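Local coordinates for SAM-dependent methyltransferase (Anabaena variabilis ATCC 29413, PDB 3GGD), which binds S-adenosyl-L-homocysteine in a Rossmann-like fold and probably transfers methyl groups from S-adenosylmethionine to an unspecified substrate, at residues 159-164 and 197-202; 206-211 and 240-245. All blocks are in the same frame, centred on the assembly; numbering follows the deposited sequence. Where two conformers were deposited one is given.

Contact 1. Residues 159-164 and 197-202; sequences MYLIEL and GIFTAE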
loop_
_atom_site.group_PDB
_atom_site.type_symbol
_atom_site.label_atom_id
_atom_site.label_comp_id
_atom_site.label_asym_id
_atom_site.label_seq_id
_atom_site.Cartn_x
_atom_site.Cartn_y
_atom_site.Cartn_z
HETATM N N MSE A 159 6.557 7.438 -8.997
HETATM C CA MSE A 159 5.770 6.698 -8.029
HETATM C C MSE A 159 4.683 7.572 -7.472
HETATM O O MSE A 159 4.957 8.675 -6.996
HETATM C CB MSE A 159 6.618 6.214 -6.839
HETATM C CG MSE A 159 5.774 5.632 -5.759
HETATM SE SE MSE A 159 6.727 4.582 -4.431
HETATM C CE MSE A 159 7.999 5.913 -3.781
ATOM N N TYR A 160 3.461 7.049 -7.507
ATOM C CA TYR A 160 2.381 7.617 -6.744
ATOM C C TYR A 160 2.196 6.714 -5.527
ATOM O O TYR A 160 2.075 5.494 -5.671
ATOM C CB TYR A 160 1.058 7.606 -7.513
ATOM C CG TYR A 160 -0.154 8.022 -6.644
ATOM C CD1 TYR A 160 -0.490 9.358 -6.464
ATOM C CD2 TYR A 160 -0.960 7.065 -6.021
ATOM C CE1 TYR A 160 -1.612 9.724 -5.712
ATOM C CE2 TYR A 160 -2.072 7.422 -5.252
ATOM C CZ TYR A 160 -2.383 8.755 -5.106
ATOM O OH TYR A 160 -3.501 9.080 -4.398
ATOM N N LEU A 161 2.194 7.313 -4.343
ATOM C CA LEU A 161 1.847 6.570 -3.131
ATOM C C LEU A 161 0.811 7.345 -2.299
ATOM O O LEU A 161 0.772 8.578 -2.303
ATOM C CB LEU A 161 3.056 6.234 -2.269
ATOM C CG LEU A 161 3.766 7.344 -1.457
ATOM C CD1 LEU A 161 4.754 6.654 -0.416
ATOM C CD2 LEU A 161 4.492 8.308 -2.350
ATOM N N ILE A 162 -0.067 6.576 -1.653
ATOM C CA ILE A 162 -1.074 7.115 -0.738
ATOM C C ILE A 162 -0.990 6.234 0.526
ATOM O O ILE A 162 -0.969 5.002 0.461
ATOM C CB ILE A 162 -2.479 7.199 -1.384
ATOM C CG1 ILE A 162 -3.459 7.843 -0.383
ATOM C CG2 ILE A 162 -2.950 5.779 -1.939
ATOM C CD1 ILE A 162 -4.907 8.094 -0.908
ATOM N N GLU A 163 -0.847 6.906 1.659
ATOM C CA GLU A 163 -0.584 6.271 2.932
ATOM C C GLU A 163 -1.484 6.893 3.995
ATOM O O GLU A 163 -2.090 7.932 3.768
ATOM C CB GLU A 163 0.898 6.510 3.306
ATOM C CG GLU A 163 1.881 5.860 2.343
ATOM C CD GLU A 163 1.803 4.348 2.340
ATOM O OE1 GLU A 163 1.402 3.778 3.393
ATOM O OE2 GLU A 163 2.100 3.726 1.267
ATOM N N LEU A 164 -1.564 6.259 5.157
ATOM C CA LEU A 164 -2.245 6.874 6.287
ATOM C C LEU A 164 -1.292 7.927 6.797
ATOM O O LEU A 164 -0.090 7.671 6.897
ATOM C CB LEU A 164 -2.614 5.844 7.354
ATOM C CG LEU A 164 -3.559 4.716 6.871
ATOM C CD1 LEU A 164 -4.094 3.851 8.036
ATOM C CD2 LEU A 164 -4.724 5.267 6.050
ATOM N N GLY A 197 0.228 2.801 10.934
ATOM C CA GLY A 197 1.156 3.844 11.339
ATOM C C GLY A 197 0.927 5.113 10.544
ATOM O O GLY A 197 -0.160 5.326 9.983
ATOM N N ILE A 198 1.979 5.938 10.485
ATOM C CA ILE A 198 1.940 7.308 9.924
ATOM C C ILE A 198 3.048 7.518 8.872
ATOM O O ILE A 198 4.196 7.215 9.161
ATOM C CB ILE A 198 2.176 8.335 11.079
ATOM C CG1 ILE A 198 1.148 8.152 12.216
ATOM C CG2 ILE A 198 2.147 9.796 10.568
ATOM C CD1 ILE A 198 1.616 8.711 13.584
ATOM N N PHE A 199 2.723 8.049 7.683
ATOM C CA PHE A 199 3.724 8.405 6.689
ATOM C C PHE A 199 3.469 9.859 6.269
ATOM O O PHE A 199 2.330 10.234 5.965
ATOM C CB PHE A 199 3.676 7.452 5.493
ATOM C CG PHE A 199 4.882 7.531 4.617
ATOM C CD1 PHE A 199 4.922 8.423 3.557
ATOM C CD2 PHE A 199 5.978 6.741 4.869
ATOM C CE1 PHE A 199 6.025 8.512 2.758
ATOM C CE2 PHE A 199 7.118 6.822 4.078
ATOM C CZ PHE A 199 7.134 7.694 3.009
ATOM N N THR A 200 4.520 10.672 6.261
ATOM C CA THR A 200 4.408 12.108 6.036
ATOM C C THR A 200 5.337 12.658 4.944
ATOM O O THR A 200 6.241 11.954 4.429
ATOM C CB THR A 200 4.802 12.846 7.321
ATOM O OG1 THR A 200 6.212 12.715 7.499
ATOM C CG2 THR A 200 4.089 12.278 8.581
ATOM N N ALA A 201 5.153 13.938 4.629
ATOM C CA ALA A 201 6.026 14.651 3.707
ATOM C C ALA A 201 7.444 14.565 4.239
ATOM O O ALA A 201 8.404 14.467 3.474
ATOM C CB ALA A 201 5.604 16.153 3.576
ATOM N N GLU A 202 7.604 14.626 5.551
ATOM C CA GLU A 202 8.949 14.562 6.127
ATOM C C GLU A 202 9.562 13.171 5.920
ATOM O O GLU A 202 10.773 13.056 5.823
ATOM C CB GLU A 202 8.972 14.949 7.606
ATOM C CG GLU A 202 8.660 16.427 7.874
ATOM C CD GLU A 202 7.173 16.820 7.561
ATOM O OE1 GLU A 202 6.234 15.948 7.608
ATOM O OE2 GLU A 202 6.957 18.021 7.239
#
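In the Rossmann-like sheet of this class I methyltransferase, residues 159-164 form the last parallel strand, and the loop 197-200 passes alongside its C-terminal end, running roughly the opposite way, before helix 201-207 begins. The packed part of the contact centres on Phe199. Its CG lies anti to the backbone N (chi1 -165°), which sends the ring back along the strand, where CE1 meets Leu161 CD1 at 3.9 Å. Nearer the backbone, Phe199 CB rests against Glu163 CB at 3.7 Å. A large flat apolar residue suits this place: one ring spans two strand residues, with Phe238 of the adjoining strand and Phe134 also against it. Gly197, buried as well, meets the strand through its carbonyl, with O 3.6 Å from Leu164 CB.

Glu163 is buried, yet only its methylene carbons serve the packing. The chain bends at chi2 (-65°) and turns the carboxylate away to the backbone N-H groups of Gly133, Phe134 and His135, which satisfy both oxygens. These bonds would probably stabilise the ionised form, and they fasten the strand to the loop after strand 127-131, whose Arg131 binds S-adenosyl-L-homocysteine.

The other side of the loop is looser. Ile198 points away from the strand, partly exposed, with a sulfate ion near its side chain. Thr200, also turned away, takes the N-cap position of helix 201-207, a role suited to its short hydroxyl side chain. A single hydrogen bond ties the two backbones: the N-H of Phe199 donates to Leu164 O, in the plane of that carbonyl, with N and O 2.9 Å apart.

Contact 2. Residues 206-211 and 240-245; sequences LYFPDF and AVIKHR. With CO (cobalt (II) ion), chain C; SO4 (sulfate ion), chain I.
A cobalt site lies where the turn after helix 201-207 meets the C-terminal end of strand 237-244, the antiparallel strand next to the last parallel one of the Rossmann-like sheet. Asp210 OD2 and His244 NE2 each bind the ion at 2.0 Å, and a third ligand atom comes from outside the two segments. Carboxylate and imidazole planes stand 76° apart. Both side chains are held from behind: Asp210 OD1 forms a salt bridge with Arg150, while His244 ND1 donates to the C-terminal carboxylate oxygen Arg245 OXT at 2.7 Å. ND1 thus carries the proton, leaving NE2 for the metal.

A type I turn from Phe208 to Phe211 brings Asp210 here and starts strand 211-217. Phe211 pairs with His244 as an antiparallel non-hydrogen-bonded pair, and its ring lies against the opposing strand. His244 CB sits over the ring face, 4.2 Å from the centroid, while the imidazole turns its edge to that face in a T-shaped stack. An alanine here would lose the ring under His244 CB and the imidazole edge, and would probably leave that side chain less firmly seated for the metal. Deeper in, Ile242 CD1 is wedged between two aromatics, touching Phe211 CD2 and standing over the Phe208 ring at 4.0 Å from its centroid; a branched aliphatic residue suits this slot. At the chain terminus, Arg245 N donates an almost straight bond (173°) to Asp210 O, at 2.9 Å.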
loop_
_atom_site.group_PDB
_atom_site.type_symbol
_atom_site.label_atom_id
_atom_site.label_comp_id
_atom_site.label_asym_id
_atom_site.label_seq_id
_atom_site.Cartn_x
_atom_site.Cartn_y
_atom_site.Cartn_z
ATOM N N LEU A 206 13.153 12.026 4.303
ATOM C CA LEU A 206 14.003 11.151 5.092
ATOM C C LEU A 206 14.449 9.962 4.248
ATOM O O LEU A 206 15.639 9.665 4.208
ATOM C CB LEU A 206 13.268 10.663 6.357
ATOM C CG LEU A 206 13.969 9.695 7.311
ATOM C CD1 LEU A 206 15.298 10.258 7.871
ATOM C CD2 LEU A 206 13.039 9.306 8.493
ATOM N N TYR A 207 13.506 9.278 3.597
ATOM C CA TYR A 207 13.829 8.067 2.848
ATOM C C TYR A 207 14.200 8.295 1.397
ATOM O O TYR A 207 14.882 7.432 0.794
ATOM C CB TYR A 207 12.696 7.009 2.938
ATOM C CG TYR A 207 12.413 6.636 4.374
ATOM C CD1 TYR A 207 13.383 6.027 5.149
ATOM C CD2 TYR A 207 11.200 6.991 4.983
ATOM C CE1 TYR A 207 13.158 5.746 6.499
ATOM C CE2 TYR A 207 10.955 6.717 6.338
ATOM C CZ TYR A 207 11.929 6.099 7.084
ATOM O OH TYR A 207 11.684 5.835 8.408
ATOM N N PHE A 208 13.781 9.438 0.850
ATOM C CA PHE A 208 14.002 9.762 -0.549
ATOM C C PHE A 208 14.563 11.146 -0.749
ATOM O O PHE A 208 14.019 11.947 -1.489
ATOM C CB PHE A 208 12.697 9.642 -1.338
ATOM C CG PHE A 208 12.031 8.282 -1.225
ATOM C CD1 PHE A 208 12.524 7.187 -1.924
ATOM C CD2 PHE A 208 10.891 8.111 -0.439
ATOM C CE1 PHE A 208 11.910 5.925 -1.803
ATOM C CE2 PHE A 208 10.276 6.866 -0.324
ATOM C CZ PHE A 208 10.784 5.767 -1.009
ATOM N N PRO A 209 15.682 11.434 -0.116
ATOM C CA PRO A 209 16.229 12.779 -0.253
ATOM C C PRO A 209 16.673 13.101 -1.704
ATOM O O PRO A 209 16.811 14.267 -2.059
ATOM C CB PRO A 209 17.423 12.780 0.717
ATOM C CG PRO A 209 17.807 11.360 0.788
ATOM C CD PRO A 209 16.525 10.565 0.700
ATOM N N ASP A 210 16.921 12.062 -2.502
ATOM C CA ASP A 210 17.321 12.195 -3.892
ATOM C C ASP A 210 16.112 12.298 -4.835
ATOM O O ASP A 210 16.271 12.255 -6.040
ATOM C CB ASP A 210 18.243 11.034 -4.321
ATOM C CG ASP A 210 17.730 9.636 -3.934
ATOM O OD1 ASP A 210 16.867 9.491 -3.029
ATOM O OD2 ASP A 210 18.302 8.650 -4.472
ATOM N N PHE A 211 14.909 12.442 -4.289
ATOM C CA PHE A 211 13.716 12.558 -5.133
ATOM C C PHE A 211 13.060 13.944 -5.080
ATOM O O PHE A 211 13.104 14.631 -4.077
ATOM C CB PHE A 211 12.678 11.484 -4.762
ATOM C CG PHE A 211 13.027 10.110 -5.271
ATOM C CD1 PHE A 211 14.144 9.435 -4.766
ATOM C CD2 PHE A 211 12.285 9.513 -6.294
ATOM C CE1 PHE A 211 14.505 8.175 -5.252
ATOM C CE2 PHE A 211 12.652 8.255 -6.793
ATOM C CZ PHE A 211 13.741 7.583 -6.268
ATOM N N ALA A 240 1.567 11.507 -2.514
ATOM C CA ALA A 240 2.566 12.229 -3.287
ATOM C C ALA A 240 2.901 11.498 -4.588
ATOM O O ALA A 240 2.750 10.269 -4.700
ATOM C CB ALA A 240 3.879 12.472 -2.438
ATOM N N VAL A 241 3.321 12.283 -5.578
ATOM C CA VAL A 241 3.981 11.721 -6.753
ATOM C C VAL A 241 5.446 12.193 -6.686
ATOM O O VAL A 241 5.711 13.405 -6.598
ATOM C CB VAL A 241 3.339 12.184 -8.097
ATOM C CG1 VAL A 241 4.096 11.569 -9.242
ATOM C CG2 VAL A 241 1.831 11.810 -8.161
ATOM N N ILE A 242 6.380 11.230 -6.724
ATOM C CA ILE A 242 7.813 11.534 -6.656
ATOM C C ILE A 242 8.566 10.905 -7.833
ATOM O O ILE A 242 8.133 9.891 -8.406
ATOM C CB ILE A 242 8.430 11.140 -5.271
ATOM C CG1 ILE A 242 8.570 9.603 -5.118
ATOM C CG2 ILE A 242 7.569 11.721 -4.115
ATOM C CD1 ILE A 242 9.343 9.166 -3.834
ATOM N N LYS A 243 9.678 11.533 -8.205
ATOM C CA LYS A 243 10.529 11.062 -9.287
ATOM C C LYS A 243 11.981 11.469 -8.943
ATOM O O LYS A 243 12.204 12.535 -8.368
ATOM C CB LYS A 243 10.059 11.690 -10.580
ATOM C CG LYS A 243 10.755 11.199 -11.861
ATOM C CD LYS A 243 10.005 11.714 -13.078
ATOM C CE LYS A 243 10.592 11.213 -14.396
ATOM N NZ LYS A 243 11.912 11.913 -14.586
ATOM N N HIS A 244 12.955 10.609 -9.248
ATOM C CA HIS A 244 14.347 10.935 -8.936
ATOM C C HIS A 244 14.702 12.320 -9.515
ATOM O O HIS A 244 14.346 12.678 -10.668
ATOM C CB HIS A 244 15.332 9.814 -9.379
ATOM C CG HIS A 244 16.696 9.908 -8.753
ATOM N ND1 HIS A 244 17.577 10.909 -9.079
ATOM C CD2 HIS A 244 17.332 9.137 -7.830
ATOM C CE1 HIS A 244 18.692 10.774 -8.371
ATOM N NE2 HIS A 244 18.584 9.698 -7.617
ATOM N N ARG A 245 15.408 13.113 -8.713
ATOM C CA ARG A 245 15.864 14.421 -9.174
ATOM C C ARG A 245 16.870 14.274 -10.317
ATOM O O ARG A 245 17.117 15.243 -11.043
ATOM C CB ARG A 245 16.515 15.192 -8.015
ATOM C CG ARG A 245 17.865 14.649 -7.601
ATOM C CD ARG A 245 18.367 15.306 -6.304
ATOM N NE ARG A 245 19.710 14.840 -5.971
ATOM C CZ ARG A 245 20.512 15.408 -5.078
ATOM N NH1 ARG A 245 20.116 16.444 -4.371
ATOM N NH2 ARG A 245 21.729 14.929 -4.882
ATOM O OXT ARG A 245 17.458 13.183 -10.543
HETATM CO CO CO C . 19.510 8.690 -6.090
HETATM S S SO4 I . 13.326 10.819 -17.518
HETATM O O1 SO4 I . 13.573 10.554 -18.935
HETATM O O2 SO4 I . 11.990 10.336 -17.170
HETATM O O3 SO4 I . 13.422 12.251 -17.229
HETATM O O4 SO4 I . 14.334 10.091 -16.756
#

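Overall arrangement
After two N-terminal helices the chain builds the parallel strands, with helices between, ending with strand 158-164. It then leaves through two helices, and contact 1 closes this largely helical excursion by bringing 197-202 back to the strand's C-terminal end. Helix 201-207 leads directly into contact 2, which closes the hairpin of strands 211-217 and 237-244. The loops therefore follow in series, neither nested nor crossed. The two contacts nevertheless meet in the sheet, where strands 158-164 and 237-244 run antiparallel side by side: Met159 O and Ile242 N, 2.9 Å apart, probably hydrogen-bond. Helix 201-207 thus bridges the two ends of this strand pair.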